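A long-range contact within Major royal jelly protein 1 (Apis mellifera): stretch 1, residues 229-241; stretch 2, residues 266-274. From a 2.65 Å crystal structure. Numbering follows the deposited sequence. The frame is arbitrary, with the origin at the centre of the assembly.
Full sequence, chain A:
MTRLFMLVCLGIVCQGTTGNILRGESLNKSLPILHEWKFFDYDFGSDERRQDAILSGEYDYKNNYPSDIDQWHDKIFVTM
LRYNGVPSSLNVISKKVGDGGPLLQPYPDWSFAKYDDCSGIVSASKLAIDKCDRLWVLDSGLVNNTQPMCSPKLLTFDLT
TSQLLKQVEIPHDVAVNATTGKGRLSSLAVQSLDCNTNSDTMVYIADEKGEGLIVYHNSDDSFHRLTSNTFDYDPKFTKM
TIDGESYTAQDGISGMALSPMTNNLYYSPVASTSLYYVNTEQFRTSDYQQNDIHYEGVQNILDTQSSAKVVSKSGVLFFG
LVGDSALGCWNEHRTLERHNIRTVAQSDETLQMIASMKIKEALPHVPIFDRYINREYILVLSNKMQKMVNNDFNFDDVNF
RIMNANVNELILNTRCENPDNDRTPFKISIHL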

# COMPACT_ATOMS: atom_id res chain seq x y z
N ASN A 229 48.75 -29.32 22.54
CA ASN A 229 49.29 -28.35 23.50
C ASN A 229 48.59 -26.99 23.34
O ASN A 229 48.52 -26.20 24.29
CB ASN A 229 50.83 -28.22 23.37
CG ASN A 229 51.27 -27.53 22.07
OD1 ASN A 229 50.94 -27.98 20.97
ND2 ASN A 229 52.03 -26.45 22.21
N THR A 230 48.07 -26.73 22.14
CA THR A 230 47.21 -25.58 21.85
C THR A 230 45.87 -25.64 22.59
O THR A 230 45.28 -24.59 22.85
CB THR A 230 46.96 -25.41 20.33
OG1 THR A 230 46.24 -26.53 19.82
CG2 THR A 230 48.30 -25.25 19.59
N PHE A 231 45.39 -26.85 22.91
CA PHE A 231 44.20 -27.05 23.76
C PHE A 231 44.46 -26.93 25.28
O PHE A 231 43.49 -26.93 26.06
CB PHE A 231 43.55 -28.42 23.52
CG PHE A 231 43.16 -28.70 22.10
CD1 PHE A 231 43.23 -27.74 21.09
CD2 PHE A 231 42.70 -29.96 21.78
CE1 PHE A 231 42.87 -28.06 19.79
CE2 PHE A 231 42.34 -30.28 20.49
CZ PHE A 231 42.42 -29.33 19.48
N ASP A 232 45.72 -26.86 25.69
CA ASP A 232 46.07 -26.90 27.12
C ASP A 232 46.06 -25.50 27.71
O ASP A 232 46.33 -24.52 27.01
CB ASP A 232 47.44 -27.53 27.34
CG ASP A 232 47.48 -29.02 27.00
OD1 ASP A 232 48.62 -29.51 26.74
OD2 ASP A 232 46.42 -29.69 26.99
N TYR A 233 45.78 -25.42 29.02
CA TYR A 233 45.76 -24.15 29.73
C TYR A 233 47.19 -23.69 30.00
O TYR A 233 48.09 -24.52 30.17
CB TYR A 233 44.95 -24.25 31.04
CG TYR A 233 45.70 -24.63 32.30
CD1 TYR A 233 46.22 -23.65 33.14
CD2 TYR A 233 45.86 -25.96 32.68
CE1 TYR A 233 46.90 -23.98 34.31
CE2 TYR A 233 46.53 -26.31 33.85
CZ TYR A 233 47.05 -25.31 34.66
OH TYR A 233 47.72 -25.59 35.82
N ASP A 234 47.40 -22.37 30.02
CA ASP A 234 48.70 -21.80 30.32
C ASP A 234 48.63 -21.22 31.74
O ASP A 234 47.80 -20.34 31.99
CB ASP A 234 49.02 -20.71 29.31
CG ASP A 234 50.47 -20.26 29.37
OD1 ASP A 234 51.13 -20.47 30.41
OD2 ASP A 234 50.93 -19.67 28.37
N PRO A 235 49.50 -21.69 32.66
CA PRO A 235 49.50 -21.16 34.04
C PRO A 235 49.83 -19.67 34.14
O PRO A 235 49.34 -18.98 35.04
CB PRO A 235 50.57 -22.00 34.75
CG PRO A 235 50.73 -23.23 33.90
CD PRO A 235 50.48 -22.78 32.50
N LYS A 236 50.67 -19.20 33.21
CA LYS A 236 51.04 -17.78 33.06
C LYS A 236 49.85 -16.81 33.02
O LYS A 236 49.90 -15.77 33.66
CB LYS A 236 51.88 -17.63 31.77
CG LYS A 236 52.92 -16.53 31.74
CD LYS A 236 53.83 -16.70 30.52
CE LYS A 236 54.80 -17.89 30.65
N PHE A 237 48.78 -17.17 32.29
CA PHE A 237 47.58 -16.31 32.12
C PHE A 237 46.34 -16.93 32.75
O PHE A 237 45.26 -16.91 32.15
CB PHE A 237 47.34 -16.03 30.62
CG PHE A 237 48.58 -15.64 29.89
CD1 PHE A 237 49.18 -14.41 30.13
CD2 PHE A 237 49.18 -16.52 29.00
CE1 PHE A 237 50.35 -14.05 29.47
CE2 PHE A 237 50.35 -16.16 28.33
CZ PHE A 237 50.93 -14.93 28.56
N THR A 238 46.49 -17.44 33.96
CA THR A 238 45.38 -18.06 34.69
C THR A 238 44.58 -17.02 35.52
O THR A 238 43.39 -17.20 35.75
CB THR A 238 45.89 -19.27 35.53
OG1 THR A 238 44.81 -20.20 35.74
CG2 THR A 238 46.56 -18.84 36.85
N LYS A 239 45.25 -15.93 35.92
CA LYS A 239 44.60 -14.79 36.60
C LYS A 239 43.98 -13.81 35.61
O LYS A 239 44.68 -13.28 34.76
CB LYS A 239 45.63 -14.05 37.46
N MET A 240 42.68 -13.55 35.74
CA MET A 240 41.94 -12.64 34.85
C MET A 240 41.19 -11.64 35.71
O MET A 240 40.28 -12.03 36.43
CB MET A 240 40.93 -13.39 33.95
CG MET A 240 40.47 -14.76 34.40
SD MET A 240 39.82 -15.62 32.95
CE MET A 240 41.30 -16.40 32.29
N THR A 241 41.55 -10.36 35.61
CA THR A 241 40.88 -9.28 36.36
C THR A 241 39.82 -8.54 35.52
O THR A 241 40.14 -7.98 34.47
CB THR A 241 41.93 -8.26 36.87
OG1 THR A 241 43.02 -8.97 37.45
CG2 THR A 241 41.31 -7.29 37.89
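Stretch 2 266-274: YYSPVASTS

Stretch 2 enters as the end of a β-strand, residues 266-269, and leaves as a loop that lies against the largely irregular chain of stretch 1. The two run in the same general order: Tyr267 meets Thr230 and Phe231, Pro269 meets the backbone of residues 230 to 233, and Ala271 reaches Asp234, Phe237 and Thr238. No sheet pairing joins them, and just two hydrogen bonds cross the contact.

The first joins two hydroxyls, Thr230 OG1 and Tyr267 OH, 2.6 Å apart; either could be the donor. Tyrosine suits this place because its CA-to-CB bond points toward stretch 1 and its long ring carries a polar tip to the threonine while offering a face to Phe231. That phenylalanine presents its edge in an offset edge-to-face pair, with centroids 5.3 Å apart and planes at 77°. Pro269, which has no amide hydrogen to satisfy, packs its CG 3.2 Å from Thr230 O and 3.1 Å from Asp232 O; these are close contacts, not hydrogen bonds.

The second bond runs from Asp234 N to Ala271 O, 2.9 Å. Asp234 also uses its side chain locally, OD1 accepting from Lys236 N at 3.1 Å, which ties down the turn. Ala271 has the nearest backbone to stretch 1, its CA 4.6 Å from Thr238 CA. Its small methyl fits here, CB lying 3.8 Å from Thr238 CA, while Ala271 CA makes a CA-H...O contact with Phe237 O at 3.1 Å.

Beyond it, Thr273 CG2 sits over one face of the Phe237 ring, 3.5 Å from the ring centroid, a CH-π contact suited to a methyl. Ser272 CB points away from stretch 1, and its hydroxyl is satisfied within the loop: OG donates to Pro269 O at 2.7 Å and weakly accepts from Ser274 N at 3.4 Å.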

# COMPACT_ATOMS: atom_id res chain seq x y z
N TYR A 266 38.42 -21.28 14.82
CA TYR A 266 39.25 -20.49 15.75
C TYR A 266 38.91 -20.86 17.18
O TYR A 266 37.77 -21.21 17.46
CB TYR A 266 39.04 -18.99 15.53
CG TYR A 266 39.48 -18.53 14.17
CD1 TYR A 266 40.80 -18.15 13.93
CD2 TYR A 266 38.58 -18.46 13.13
CE1 TYR A 266 41.21 -17.74 12.67
CE2 TYR A 266 38.97 -18.04 11.88
CZ TYR A 266 40.28 -17.67 11.65
OH TYR A 266 40.65 -17.27 10.39
N TYR A 267 39.91 -20.80 18.05
CA TYR A 267 39.75 -21.13 19.46
C TYR A 267 40.94 -20.60 20.26
O TYR A 267 41.87 -20.06 19.68
CB TYR A 267 39.66 -22.65 19.66
CG TYR A 267 40.92 -23.39 19.31
CD1 TYR A 267 41.86 -23.73 20.28
CD2 TYR A 267 41.20 -23.75 17.98
CE1 TYR A 267 43.02 -24.41 19.95
CE2 TYR A 267 42.35 -24.44 17.64
CZ TYR A 267 43.25 -24.77 18.62
OH TYR A 267 44.40 -25.45 18.28
N SER A 268 40.89 -20.77 21.58
CA SER A 268 42.04 -20.53 22.43
C SER A 268 41.79 -21.10 23.81
O SER A 268 40.65 -21.21 24.22
CB SER A 268 42.33 -19.05 22.56
OG SER A 268 41.21 -18.34 23.04
N PRO A 269 42.84 -21.51 24.52
CA PRO A 269 42.58 -21.87 25.93
C PRO A 269 42.16 -20.62 26.72
O PRO A 269 42.62 -19.50 26.39
CB PRO A 269 43.92 -22.44 26.42
CG PRO A 269 44.81 -22.56 25.23
CD PRO A 269 44.26 -21.70 24.14
N VAL A 270 41.28 -20.80 27.71
CA VAL A 270 40.75 -19.70 28.53
C VAL A 270 41.89 -18.98 29.23
O VAL A 270 41.98 -17.76 29.18
CB VAL A 270 39.73 -20.20 29.59
CG1 VAL A 270 39.35 -19.11 30.60
CG2 VAL A 270 38.47 -20.75 28.92
N ALA A 271 42.75 -19.74 29.88
CA ALA A 271 43.97 -19.19 30.42
C ALA A 271 45.01 -19.19 29.30
O ALA A 271 45.86 -20.07 29.20
CB ALA A 271 44.44 -20.01 31.61
N SER A 272 44.93 -18.17 28.46
CA SER A 272 45.93 -17.96 27.40
C SER A 272 45.69 -16.58 26.83
O SER A 272 44.62 -16.02 27.01
CB SER A 272 45.81 -19.00 26.28
OG SER A 272 44.92 -18.57 25.27
N THR A 273 46.69 -16.06 26.12
CA THR A 273 46.53 -14.78 25.42
C THR A 273 46.75 -14.97 23.92
O THR A 273 47.09 -14.04 23.21
CB THR A 273 47.45 -13.69 26.00
OG1 THR A 273 48.81 -14.01 25.74
CG2 THR A 273 47.21 -13.54 27.51
N SER A 274 46.50 -16.20 23.46
CA SER A 274 46.79 -16.63 22.11
C SER A 274 45.49 -16.75 21.30
O SER A 274 44.39 -16.83 21.88
CB SER A 274 47.48 -17.98 22.17
OG SER A 274 48.62 -17.95 23.03